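Local atomic coordinates of heat-inducible transcription repressor HrcA (Thermotoga maritima, PDB entry 1STZ), a protein that probably represses the class I heat shock operons (grpE-dnaK-dnaJ and groELS) by binding DNA, thereby preventing their heat-shock induction. Residues 22-27 with 85-90; 28-33 with 309-314. One frame throughout, in Å; residues are numbered along the deposited sequence.

Interaction 1 (22-27 with 85-90)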
ATOM      1  N   VAL A  22      35.747   2.212 -11.594  1.00 19.67           N
ATOM      2  CA  VAL A  22      35.744   3.664 -11.759  1.00 19.27           C
ATOM      3  C   VAL A  22      34.580   4.114 -12.665  1.00 18.93           C
ATOM      4  O   VAL A  22      33.917   5.114 -12.393  1.00 18.65           O
ATOM      5  CB  VAL A  22      37.084   4.177 -12.342  1.00 19.02           C
ATOM      6  CG1 VAL A  22      36.997   5.660 -12.664  1.00 19.06           C
ATOM      7  CG2 VAL A  22      38.234   3.916 -11.371  1.00 19.47           C
ATOM      8  N   LEU A  23      34.328   3.369 -13.732  1.00 18.53           N
ATOM      9  CA  LEU A  23      33.254   3.709 -14.653  1.00 18.92           C
ATOM     10  C   LEU A  23      31.916   3.541 -13.946  1.00 19.04           C
ATOM     11  O   LEU A  23      31.017   4.359 -14.083  1.00 18.15           O
ATOM     12  CB  LEU A  23      33.308   2.803 -15.880  1.00 18.92           C
ATOM     13  CG  LEU A  23      32.741   3.310 -17.208  1.00 20.52           C
ATOM     14  CD1 LEU A  23      32.212   2.164 -18.062  1.00 21.07           C
ATOM     15  CD2 LEU A  23      31.727   4.414 -17.096  1.00 19.78           C
ATOM     16  N   TYR A  24      31.811   2.463 -13.181  1.00 19.18           N
ATOM     17  CA  TYR A  24      30.610   2.165 -12.426  1.00 19.92           C
ATOM     18  C   TYR A  24      30.294   3.290 -11.432  1.00 19.89           C
ATOM     19  O   TYR A  24      29.153   3.742 -11.344  1.00 19.20           O
ATOM     20  CB  TYR A  24      30.806   0.838 -11.699  1.00 20.45           C
ATOM     21  CG  TYR A  24      29.600   0.362 -10.972  1.00 22.57           C
ATOM     22  CD1 TYR A  24      29.512   0.469  -9.599  1.00 25.06           C
ATOM     23  CD2 TYR A  24      28.540  -0.199 -11.663  1.00 25.88           C
ATOM     24  CE1 TYR A  24      28.409   0.018  -8.926  1.00 27.10           C
ATOM     25  CE2 TYR A  24      27.431  -0.649 -11.002  1.00 27.57           C
ATOM     26  CZ  TYR A  24      27.371  -0.534  -9.637  1.00 27.57           C
ATOM     27  OH  TYR A  24      26.259  -0.968  -8.994  1.00 30.90           O
ATOM     28  N   CYS A  25      31.308   3.769 -10.713  1.00 20.09           N
ATOM     29  CA  CYS A  25      31.082   4.816  -9.712  1.00 20.64           C
ATOM     30  C   CYS A  25      30.658   6.135 -10.351  1.00 20.08           C
ATOM     31  O   CYS A  25      29.760   6.793  -9.841  1.00 20.14           O
ATOM     32  CB  CYS A  25      32.310   5.023  -8.827  1.00 20.44           C
ATOM     33  SG  CYS A  25      32.419   3.763  -7.542  1.00 25.24           S
ATOM     34  N   ILE A  26      31.303   6.503 -11.456  1.00 19.40           N
ATOM     35  CA  ILE A  26      30.977   7.724 -12.184  1.00 19.73           C
ATOM     36  C   ILE A  26      29.497   7.738 -12.573  1.00 19.97           C
ATOM     37  O   ILE A  26      28.795   8.702 -12.297  1.00 20.00           O
ATOM     38  CB  ILE A  26      31.878   7.861 -13.451  1.00 19.63           C
ATOM     39  CG1 ILE A  26      33.298   8.268 -13.049  1.00 20.11           C
ATOM     40  CG2 ILE A  26      31.307   8.873 -14.448  1.00 19.61           C
ATOM     41  CD1 ILE A  26      34.357   7.923 -14.071  1.00 20.78           C
ATOM     42  N   VAL A  27      29.037   6.661 -13.202  1.00 20.24           N
ATOM     43  CA  VAL A  27      27.654   6.552 -13.655  1.00 20.66           C
ATOM     44  C   VAL A  27      26.687   6.575 -12.482  1.00 20.80           C
ATOM     45  O   VAL A  27      25.679   7.263 -12.523  1.00 21.39           O
ATOM     46  CB  VAL A  27      27.420   5.272 -14.489  1.00 20.62           C
ATOM     47  CG1 VAL A  27      25.971   5.174 -14.908  1.00 21.52           C
ATOM     48  CG2 VAL A  27      28.294   5.282 -15.737  1.00 20.25           C
ATOM     49  N   ARG A  85      24.932   1.944 -20.758  1.00 18.42           N
ATOM     50  CA  ARG A  85      24.719   0.532 -21.079  1.00 18.50           C
ATOM     51  C   ARG A  85      25.651  -0.330 -20.256  1.00 18.75           C
ATOM     52  O   ARG A  85      25.234  -1.335 -19.721  1.00 18.22           O
ATOM     53  CB  ARG A  85      24.920   0.278 -22.571  1.00 17.81           C
ATOM     54  CG  ARG A  85      25.029  -1.186 -23.040  1.00 18.68           C
ATOM     55  CD  ARG A  85      23.886  -2.120 -22.684  1.00 17.80           C
ATOM     56  NE  ARG A  85      22.619  -1.722 -23.286  1.00 18.21           N
ATOM     57  CZ  ARG A  85      21.483  -2.383 -23.150  1.00 17.13           C
ATOM     58  NH1 ARG A  85      21.411  -3.511 -22.450  1.00 15.74           N
ATOM     59  NH2 ARG A  85      20.403  -1.929 -23.746  1.00 18.29           N
ATOM     60  N   PHE A  86      26.911   0.077 -20.135  1.00 19.27           N
ATOM     61  CA  PHE A  86      27.874  -0.679 -19.334  1.00 19.33           C
ATOM     62  C   PHE A  86      27.369  -0.776 -17.901  1.00 18.78           C
ATOM     63  O   PHE A  86      27.379  -1.842 -17.323  1.00 18.30           O
ATOM     64  CB  PHE A  86      29.254  -0.014 -19.361  1.00 19.79           C
ATOM     65  CG  PHE A  86      30.240  -0.633 -18.403  1.00 21.11           C
ATOM     66  CD1 PHE A  86      31.017  -1.705 -18.795  1.00 22.28           C
ATOM     67  CD2 PHE A  86      30.358  -0.154 -17.100  1.00 22.26           C
ATOM     68  CE1 PHE A  86      31.924  -2.287 -17.905  1.00 23.51           C
ATOM     69  CE2 PHE A  86      31.264  -0.716 -16.216  1.00 23.44           C
ATOM     70  CZ  PHE A  86      32.043  -1.785 -16.616  1.00 23.39           C
ATOM     71  N   TYR A  87      26.901   0.346 -17.351  1.00 18.75           N
ATOM     72  CA  TYR A  87      26.402   0.388 -15.972  1.00 18.32           C
ATOM     73  C   TYR A  87      25.235  -0.574 -15.794  1.00 17.90           C
ATOM     74  O   TYR A  87      25.253  -1.398 -14.894  1.00 17.61           O
ATOM     75  CB  TYR A  87      25.980   1.802 -15.589  1.00 18.71           C
ATOM     76  CG  TYR A  87      25.281   1.918 -14.257  1.00 19.44           C
ATOM     77  CD1 TYR A  87      26.002   1.971 -13.069  1.00 20.77           C
ATOM     78  CD2 TYR A  87      23.891   1.995 -14.185  1.00 22.01           C
ATOM     79  CE1 TYR A  87      25.349   2.080 -11.829  1.00 21.78           C
ATOM     80  CE2 TYR A  87      23.232   2.112 -12.964  1.00 21.14           C
ATOM     81  CZ  TYR A  87      23.963   2.157 -11.789  1.00 22.76           C
ATOM     82  OH  TYR A  87      23.300   2.270 -10.576  1.00 22.94           O
ATOM     83  N   TYR A  88      24.241  -0.486 -16.674  1.00 17.05           N
ATOM     84  CA  TYR A  88      23.080  -1.387 -16.636  1.00 16.36           C
ATOM     85  C   TYR A  88      23.466  -2.876 -16.657  1.00 16.65           C
ATOM     86  O   TYR A  88      22.918  -3.664 -15.882  1.00 15.91           O
ATOM     87  CB  TYR A  88      22.133  -1.092 -17.805  1.00 15.87           C
ATOM     88  CG  TYR A  88      20.948  -2.023 -17.924  1.00 15.42           C
ATOM     89  CD1 TYR A  88      19.864  -1.914 -17.070  1.00 17.04           C
ATOM     90  CD2 TYR A  88      20.913  -3.010 -18.894  1.00 14.68           C
ATOM     91  CE1 TYR A  88      18.775  -2.794 -17.167  1.00 17.50           C
ATOM     92  CE2 TYR A  88      19.836  -3.868 -19.016  1.00 15.37           C
ATOM     93  CZ  TYR A  88      18.766  -3.756 -18.151  1.00 15.55           C
ATOM     94  OH  TYR A  88      17.699  -4.614 -18.270  1.00 18.25           O
ATOM     95  N   GLU A  89      24.370  -3.255 -17.556  1.00 17.28           N
ATOM     96  CA  GLU A  89      24.804  -4.649 -17.670  1.00 18.77           C
ATOM     97  C   GLU A  89      25.447  -5.150 -16.375  1.00 18.98           C
ATOM     98  O   GLU A  89      25.251  -6.294 -15.989  1.00 18.85           O
ATOM     99  CB  GLU A  89      25.801  -4.828 -18.822  1.00 19.18           C
ATOM    100  CG  GLU A  89      25.206  -4.679 -20.219  1.00 20.76           C
ATOM    101  CD  GLU A  89      24.165  -5.736 -20.526  1.00 22.61           C
ATOM    102  OE1 GLU A  89      24.430  -6.942 -20.295  1.00 24.98           O
ATOM    103  OE2 GLU A  89      23.073  -5.370 -21.003  1.00 23.22           O
ATOM    104  N   GLU A  90      26.212  -4.288 -15.713  1.00 19.96           N
ATOM    105  CA  GLU A  90      26.869  -4.654 -14.463  1.00 21.41           C
ATOM    106  C   GLU A  90      25.873  -4.758 -13.310  1.00 21.74           C
ATOM    107  O   GLU A  90      26.030  -5.620 -12.451  1.00 22.05           O
ATOM    108  CB  GLU A  90      27.987  -3.666 -14.116  1.00 21.70           C
ATOM    109  CG  GLU A  90      29.224  -3.802 -15.009  1.00 24.28           C
ATOM    110  CD  GLU A  90      29.987  -5.114 -14.809  1.00 26.05           C
ATOM    111  OE1 GLU A  90      29.914  -5.715 -13.700  1.00 25.87           O
ATOM    112  OE2 GLU A  90      30.675  -5.548 -15.770  1.00 27.41           O
TER

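Interaction 2 (28-33 with 309-314)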
ATOM      1  N   ARG A  28      27.011   5.851 -11.421  1.00 20.98           N
ATOM      2  CA  ARG A  28      26.179   5.819 -10.230  1.00 21.27           C
ATOM      3  C   ARG A  28      26.096   7.206  -9.601  1.00 20.83           C
ATOM      4  O   ARG A  28      25.026   7.662  -9.205  1.00 20.63           O
ATOM      5  CB  ARG A  28      26.773   4.829  -9.218  1.00 21.91           C
ATOM      6  CG  ARG A  28      25.890   4.543  -8.029  1.00 24.75           C
ATOM      7  CD  ARG A  28      26.643   3.964  -6.849  1.00 29.61           C
ATOM      8  NE  ARG A  28      26.692   2.498  -6.867  1.00 33.43           N
ATOM      9  CZ  ARG A  28      25.664   1.700  -6.574  1.00 36.08           C
ATOM     10  NH1 ARG A  28      24.475   2.214  -6.263  1.00 36.93           N
ATOM     11  NH2 ARG A  28      25.815   0.374  -6.600  1.00 36.76           N
ATOM     12  N   GLU A  29      27.239   7.875  -9.510  1.00 20.25           N
ATOM     13  CA  GLU A  29      27.280   9.235  -8.998  1.00 20.00           C
ATOM     14  C   GLU A  29      26.531  10.211  -9.908  1.00 19.65           C
ATOM     15  O   GLU A  29      25.887  11.123  -9.421  1.00 19.49           O
ATOM     16  CB  GLU A  29      28.730   9.691  -8.797  1.00 19.79           C
ATOM     17  CG  GLU A  29      28.889  11.073  -8.179  1.00 19.95           C
ATOM     18  CD  GLU A  29      28.267  11.203  -6.801  1.00 19.42           C
ATOM     19  OE1 GLU A  29      28.112  12.348  -6.326  1.00 18.22           O
ATOM     20  OE2 GLU A  29      27.929  10.167  -6.190  1.00 20.22           O
ATOM     21  N   TYR A  30      26.590  10.008 -11.218  1.00 19.64           N
ATOM     22  CA  TYR A  30      25.935  10.934 -12.151  1.00 19.96           C
ATOM     23  C   TYR A  30      24.414  10.832 -12.066  1.00 19.98           C
ATOM     24  O   TYR A  30      23.716  11.841 -12.090  1.00 19.12           O
ATOM     25  CB  TYR A  30      26.376  10.662 -13.584  1.00 19.88           C
ATOM     26  CG  TYR A  30      25.676  11.513 -14.618  1.00 20.41           C
ATOM     27  CD1 TYR A  30      25.851  12.890 -14.652  1.00 21.07           C
ATOM     28  CD2 TYR A  30      24.844  10.934 -15.568  1.00 21.93           C
ATOM     29  CE1 TYR A  30      25.207  13.681 -15.609  1.00 21.66           C
ATOM     30  CE2 TYR A  30      24.206  11.704 -16.524  1.00 23.26           C
ATOM     31  CZ  TYR A  30      24.383  13.071 -16.536  1.00 22.86           C
ATOM     32  OH  TYR A  30      23.736  13.808 -17.488  1.00 25.34           O
ATOM     33  N   ILE A  31      23.916   9.600 -11.996  1.00 20.10           N
ATOM     34  CA  ILE A  31      22.489   9.345 -11.830  1.00 20.80           C
ATOM     35  C   ILE A  31      21.984   9.986 -10.533  1.00 20.58           C
ATOM     36  O   ILE A  31      20.950  10.662 -10.534  1.00 20.13           O
ATOM     37  CB  ILE A  31      22.218   7.812 -11.873  1.00 20.88           C
ATOM     38  CG1 ILE A  31      22.296   7.330 -13.327  1.00 23.06           C
ATOM     39  CG2 ILE A  31      20.879   7.473 -11.255  1.00 21.66           C
ATOM     40  CD1 ILE A  31      22.537   5.831 -13.490  1.00 24.23           C
ATOM     41  N   GLU A  32      22.737   9.808  -9.446  1.00 20.74           N
ATOM     42  CA  GLU A  32      22.357  10.340  -8.126  1.00 20.90           C
ATOM     43  C   GLU A  32      22.288  11.879  -8.061  1.00 20.97           C
ATOM     44  O   GLU A  32      21.276  12.435  -7.631  1.00 20.83           O
ATOM     45  CB  GLU A  32      23.319   9.798  -7.053  1.00 21.10           C
ATOM     46  CG  GLU A  32      23.047  10.232  -5.606  1.00 22.38           C
ATOM     47  CD  GLU A  32      21.706   9.764  -5.065  1.00 23.91           C
ATOM     48  OE1 GLU A  32      21.108   8.826  -5.642  1.00 25.71           O
ATOM     49  OE2 GLU A  32      21.239  10.336  -4.053  1.00 25.54           O
ATOM     50  N   ASN A  33      23.354  12.563  -8.477  1.00 21.34           N
ATOM     51  CA  ASN A  33      23.464  14.028  -8.297  1.00 21.85           C
ATOM     52  C   ASN A  33      23.371  14.843  -9.584  1.00 22.17           C
ATOM     53  O   ASN A  33      23.112  16.045  -9.534  1.00 22.20           O
ATOM     54  CB  ASN A  33      24.770  14.390  -7.581  1.00 21.94           C
ATOM     55  CG  ASN A  33      24.754  14.016  -6.115  1.00 21.77           C
ATOM     56  OD1 ASN A  33      23.732  14.132  -5.447  1.00 22.73           O
ATOM     57  ND2 ASN A  33      25.891  13.558  -5.610  1.00 21.80           N
ATOM     58  N   SER A 309      13.727   9.503 -18.311  1.00 17.49           N
ATOM     59  CA  SER A 309      15.060   9.979 -18.633  1.00 17.53           C
ATOM     60  C   SER A 309      16.061   8.813 -18.582  1.00 17.29           C
ATOM     61  O   SER A 309      15.921   7.886 -17.773  1.00 17.28           O
ATOM     62  CB  SER A 309      15.505  11.046 -17.653  1.00 17.50           C
ATOM     63  OG  SER A 309      16.841  11.410 -17.928  1.00 17.58           O
ATOM     64  N   LYS A 310      17.071   8.863 -19.440  1.00 17.11           N
ATOM     65  CA  LYS A 310      18.167   7.885 -19.386  1.00 16.98           C
ATOM     66  C   LYS A 310      19.072   8.100 -18.184  1.00 17.09           C
ATOM     67  O   LYS A 310      19.890   7.239 -17.881  1.00 17.01           O
ATOM     68  CB  LYS A 310      18.989   7.869 -20.688  1.00 16.60           C
ATOM     69  CG  LYS A 310      19.743   9.119 -21.027  1.00 15.81           C
ATOM     70  CD  LYS A 310      20.458   8.926 -22.366  1.00 16.23           C
ATOM     71  CE  LYS A 310      21.070  10.228 -22.904  1.00 16.00           C
ATOM     72  NZ  LYS A 310      21.630   9.990 -24.267  1.00 14.84           N
ATOM     73  N   VAL A 311      18.935   9.257 -17.533  1.00 17.49           N
ATOM     74  CA  VAL A 311      19.545   9.522 -16.238  1.00 18.26           C
ATOM     75  C   VAL A 311      18.575   9.059 -15.163  1.00 18.14           C
ATOM     76  O   VAL A 311      17.779   9.835 -14.636  1.00 18.38           O
ATOM     77  CB  VAL A 311      19.916  11.025 -16.044  1.00 18.88           C
ATOM     78  CG1 VAL A 311      20.756  11.202 -14.788  1.00 20.04           C
ATOM     79  CG2 VAL A 311      20.656  11.576 -17.281  1.00 19.72           C
ATOM     80  N   THR A 312      18.615   7.765 -14.868  1.00 17.91           N
ATOM     81  CA  THR A 312      17.618   7.151 -13.999  1.00 17.99           C
ATOM     82  C   THR A 312      18.207   5.974 -13.247  1.00 18.73           C
ATOM     83  O   THR A 312      19.283   5.467 -13.592  1.00 20.32           O
ATOM     84  CB  THR A 312      16.392   6.716 -14.856  1.00 17.76           C
ATOM     85  OG1 THR A 312      15.339   6.210 -14.025  1.00 18.29           O
ATOM     86  CG2 THR A 312      16.731   5.542 -15.788  1.00 15.84           C
ATOM     87  N   LYS A 313      17.506   5.523 -12.228  1.00 19.22           N
ATOM     88  CA  LYS A 313      17.956   4.389 -11.430  1.00 19.81           C
ATOM     89  C   LYS A 313      17.596   3.074 -12.111  1.00 20.15           C
ATOM     90  O   LYS A 313      16.517   2.534 -11.868  1.00 20.47           O
ATOM     91  CB  LYS A 313      17.316   4.474 -10.043  1.00 20.47           C
ATOM     92  CG  LYS A 313      17.760   5.713  -9.244  1.00 22.31           C
ATOM     93  CD  LYS A 313      17.097   5.759  -7.880  1.00 26.13           C
ATOM     94  CE  LYS A 313      17.893   6.605  -6.873  1.00 28.60           C
ATOM     95  NZ  LYS A 313      17.242   6.598  -5.523  1.00 29.83           N
ATOM     96  N   TYR A 314      18.499   2.569 -12.965  1.00 19.87           N
ATOM     97  CA  TYR A 314      18.224   1.422 -13.817  1.00 19.89           C
ATOM     98  C   TYR A 314      17.864   0.142 -13.049  1.00 20.67           C
ATOM     99  O   TYR A 314      16.977  -0.587 -13.468  1.00 20.66           O
ATOM    100  CB  TYR A 314      19.394   1.152 -14.784  1.00 19.59           C
ATOM    101  CG  TYR A 314      19.466   2.170 -15.922  1.00 18.72           C
ATOM    102  CD1 TYR A 314      20.221   3.338 -15.801  1.00 17.09           C
ATOM    103  CD2 TYR A 314      18.765   1.961 -17.105  1.00 17.46           C
ATOM    104  CE1 TYR A 314      20.276   4.279 -16.846  1.00 17.37           C
ATOM    105  CE2 TYR A 314      18.809   2.875 -18.143  1.00 18.15           C
ATOM    106  CZ  TYR A 314      19.556   4.033 -18.007  1.00 18.28           C
ATOM    107  OH  TYR A 314      19.553   4.914 -19.047  1.00 19.40           O
TER

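Interaction 1 (22-27 with 85-90)
Segments 22-27 of helix 17-33 and 85-90 of helix 81-94 cross steeply: their axes run at 103° to each other and come within 9.5 Å. No hydrogen bond or salt bridge spans the crossing, so the evidence for its cohesion is side-chain packing, 344 Å² of buried surface counted over both partners. The tight part centres on Tyr87; Tyr24 CA and Tyr87 CA are 5.8 Å apart. Val27 holds CG1 anti to its backbone N (chi1 178°), and this methyl presses against the root of the Tyr87 side chain, with Val27 CG1 3.4 Å from Tyr87 CG and about as near to CB. Farther out on the same ring, the CD1-CE1 side meets Tyr24, the closest approach being Tyr24 CE2 to Tyr87 CE1 at 3.5 Å. The two tyrosine planes are nearly parallel (28°) yet slid apart, their centroids 5.2 Å from each other, so the rings scarcely overlap and the pair is no full stack. One turn before Val27, Leu23 sets its CD1 methyl over a face of the Phe86 ring, while Glu90 CG lies 3.8 Å above the Phe86 plane, displaced toward the rim.

Packing loosens toward Glu90. Its CB is 4.3 Å from Tyr24 CD2, and the carboxylate turns off from segment 22-27. Both Tyr24 and Glu90 are partly exposed, whereas Leu23, Val27 and Tyr87 are buried.

Val22 and Ile26 touch helix 52-64, and Leu23 touches both Leu62 there and Phe86, making a largely apolar and aromatic junction. Helices 17-33, 39-45 and 52-64 with the 68-69/78-79 hairpin are consistent with a winged-helix DNA-binding domain, against which helix 81-94 packs.

Interaction 2 (28-33 with 309-314)
The last turns of helix 17-33 face an irregular connection, 309-314, with the closest backbone approach between Ile31 CA and Val311 CA, 5.3 Å apart. Ile31 carries most of the contact. Its CG1 branch is anti to the carbonyl carbon (chi1 -76°) and ends in CD1, which lies 3.3 Å from Thr312 O and meets the edge of the Tyr314 ring, 4.1 Å from CD1 of that residue. The other branch, CG2, packs along the Thr312-Lys313 backbone and reaches Lys313 CG. Val311 fits beside Ile31 and Tyr30: its CG2 methyl sits 3.6 Å from Tyr30 CE2, the two side chains crossing at about a right angle.

The connection is braced from within. Ser309 OG accepts from Val311 N in an ST turn, Lys313 centres an inverse gamma turn and N-caps helix 314-334, and Tyr314 OH donates to Lys310 O over 2.6 Å, on an in-plane lone pair. Thr312 CG2 covers the centre of one Tyr314 face, while Thr312 OG1 is hydrogen-bonded to Asn317 ND2.

At the exposed side, Glu32 OE1 and Lys313 NZ stay 4.5 Å apart, too far for a salt bridge. The contact thus joins the N-terminal part to the GAF-clan HrcA C-terminal region by van der Waals packing of mostly apolar groups, including methyls against the Thr312 carbonyl, to which the charge pair could add weak attraction.

Overall arrangement
From the N terminus, helix 17-33 supplies the first partner of both contacts in succession, 22-27 and then 28-33. Interaction 1 closes a loop of 57 intervening residues when the chain returns as helix 81-94; interaction 2 closes a far longer one, of 275 residues, just after strand 299-309. Since the segments alternate along the sequence, the two loops cross. Their centres are 10 Å apart and they meet directly: Tyr87 CE2 lies 3.8 Å from Ile31 CD1, and Tyr88 CD1 3.9 Å from Tyr314 CB. Together they join the N-terminal helices to the C-terminal end of the central strand 299-309 of the five-stranded sheet and the start of helix 314-334.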